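Local coordinates for protein type II restriction enzyme MunI (Mycoplasma, PDB 1D02) that recognises the double-stranded DNA sequence 5'-CAATTG-3' as a homodimer and cleaves it after the first C, leaving 5'-phosphate ends, at residues Val56-Asp60 / Asp61-Glu65. The protein carries 1 engineered substitution. Residues are numbered along the deposited sequence; the frame is centred on the assembly and turned at random.
Sequences VVLPD and DVIKE
Pro-59 takes the N-cap position of a short helix, and its carbonyl starts the backbone bonding to Val-62 and Ile-63. The chain arrives extended through Val-56 to Leu-58 and turns into the helix at Asp-60. Pro-59 O accepts two N-H groups. Ile-63 N donates to Pro-59 O at 3.0 Å, an i to i+4 bond with an angle of 169° at the hydrogen. Val-62 N donates to the same Pro-59 O at 2.8 Å, an i to i+3 bond that comes from above the carbonyl plane and is less straight. Lys-64 N bonds to Asp-60 O at 3.0 Å, the second i to i+4 link. The turn lies in an arm that projects from the PD-(D/E)XK nuclease domain, about 12 Å at the nearest atom from the bound DNA. Leu-58 and Ile-63 both pack on Arg-164 of the second subunit, and Glu-65 O accepts a bond from Arg-158 NE of that subunit. The arm therefore contributes to the dimer interface.

Leu-58 and Ile-63 meet at about a right angle, with Ile-63 CD1 3.8 Å from Leu-58 CB. Val-62 CG1 is anti to the backbone N (chi1 164°) and touches Leu-58 CD1 at 4.1 Å. The other branch, Val-62 CG2, lies beside the proline ring, 4.0 Å from Pro-59 CD. Asp-61 CG sits between its backbone N and carbonyl carbon (chi1 62°). This folds the carboxylate back along the chain, and Asp-61 OD1 makes a close van der Waals contact with Pro-59 CB at 3.2 Å.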
loop_
_atom_site.group_PDB
_atom_site.type_symbol
_atom_site.label_atom_id
_atom_site.label_comp_id
_atom_site.label_asym_id
_atom_site.label_seq_id
_atom_site.Cartn_x
_atom_site.Cartn_y
_atom_site.Cartn_z
ATOM N N VAL D 56 -3.334 17.530 10.491
ATOM C CA VAL D 56 -2.550 17.660 9.269
ATOM C C VAL D 56 -2.918 19.024 8.671
ATOM O O VAL D 56 -4.097 19.377 8.567
ATOM C CB VAL D 56 -2.892 16.531 8.271
ATOM C CG1 VAL D 56 -2.419 16.887 6.858
ATOM C CG2 VAL D 56 -2.263 15.228 8.735
ATOM N N VAL D 57 -1.909 19.801 8.298
ATOM C CA VAL D 57 -2.161 21.123 7.739
ATOM C C VAL D 57 -2.589 21.060 6.267
ATOM O O VAL D 57 -1.979 20.352 5.461
ATOM C CB VAL D 57 -0.892 21.991 7.880
ATOM C CG1 VAL D 57 -1.038 23.289 7.077
ATOM C CG2 VAL D 57 -0.652 22.288 9.369
ATOM N N LEU D 58 -3.667 21.770 5.944
ATOM C CA LEU D 58 -4.153 21.850 4.569
ATOM C C LEU D 58 -4.129 23.324 4.166
ATOM O O LEU D 58 -4.506 24.195 4.955
ATOM C CB LEU D 58 -5.603 21.344 4.461
ATOM C CG LEU D 58 -5.847 19.871 4.812
ATOM C CD1 LEU D 58 -7.336 19.558 4.606
ATOM C CD2 LEU D 58 -4.992 18.959 3.931
ATOM N N PRO D 59 -3.701 23.618 2.930
ATOM C CA PRO D 59 -3.633 24.985 2.396
ATOM C C PRO D 59 -5.034 25.585 2.398
ATOM O O PRO D 59 -6.014 24.857 2.246
ATOM C CB PRO D 59 -3.158 24.788 0.958
ATOM C CG PRO D 59 -2.473 23.482 0.964
ATOM C CD PRO D 59 -3.150 22.635 1.990
ATOM N N ASP D 60 -5.131 26.903 2.538
ATOM C CA ASP D 60 -6.424 27.585 2.522
ATOM C C ASP D 60 -7.227 27.214 1.279
ATOM O O ASP D 60 -8.443 27.053 1.368
ATOM C CB ASP D 60 -6.264 29.117 2.521
ATOM C CG ASP D 60 -6.043 29.709 3.908
ATOM O OD1 ASP D 60 -6.157 29.000 4.933
ATOM O OD2 ASP D 60 -5.754 30.925 3.967
ATOM N N ASP D 61 -6.557 27.090 0.133
ATOM C CA ASP D 61 -7.276 26.771 -1.094
ATOM C C ASP D 61 -7.778 25.334 -1.164
ATOM O O ASP D 61 -8.544 24.990 -2.070
ATOM C CB ASP D 61 -6.468 27.143 -2.349
ATOM C CG ASP D 61 -5.167 26.388 -2.482
ATOM O OD1 ASP D 61 -4.857 25.518 -1.644
ATOM O OD2 ASP D 61 -4.437 26.681 -3.461
ATOM N N VAL D 62 -7.358 24.495 -0.218
ATOM C CA VAL D 62 -7.877 23.139 -0.173
ATOM C C VAL D 62 -9.033 23.169 0.828
ATOM O O VAL D 62 -10.105 22.603 0.586
ATOM C CB VAL D 62 -6.814 22.102 0.277
ATOM C CG1 VAL D 62 -7.496 20.783 0.683
ATOM C CG2 VAL D 62 -5.839 21.829 -0.890
ATOM N N ILE D 63 -8.828 23.852 1.952
ATOM C CA ILE D 63 -9.887 23.974 2.949
ATOM C C ILE D 63 -11.159 24.474 2.280
ATOM O O ILE D 63 -12.252 23.973 2.537
ATOM C CB ILE D 63 -9.477 24.982 4.055
ATOM C CG1 ILE D 63 -8.289 24.424 4.836
ATOM C CG2 ILE D 63 -10.642 25.264 4.974
ATOM C CD1 ILE D 63 -8.634 23.213 5.685
ATOM N N LYS D 64 -11.016 25.474 1.419
ATOM C CA LYS D 64 -12.175 26.034 0.742
ATOM C C LYS D 64 -12.950 25.025 -0.110
ATOM O O LYS D 64 -14.157 25.186 -0.304
ATOM C CB LYS D 64 -11.743 27.226 -0.124
ATOM C CG LYS D 64 -12.901 27.931 -0.808
ATOM C CD LYS D 64 -12.494 29.274 -1.406
ATOM C CE LYS D 64 -13.721 30.007 -1.959
ATOM N NZ LYS D 64 -13.398 31.398 -2.393
ATOM N N GLU D 65 -12.281 23.977 -0.584
ATOM C CA GLU D 65 -12.943 22.999 -1.444
ATOM C C GLU D 65 -13.433 21.720 -0.768
ATOM O O GLU D 65 -14.033 20.863 -1.435
ATOM C CB GLU D 65 -12.013 22.609 -2.593
ATOM C CG GLU D 65 -11.440 23.779 -3.391
ATOM C CD GLU D 65 -12.505 24.701 -3.957
ATOM O OE1 GLU D 65 -13.564 24.200 -4.400
ATOM O OE2 GLU D 65 -12.281 25.932 -3.970
#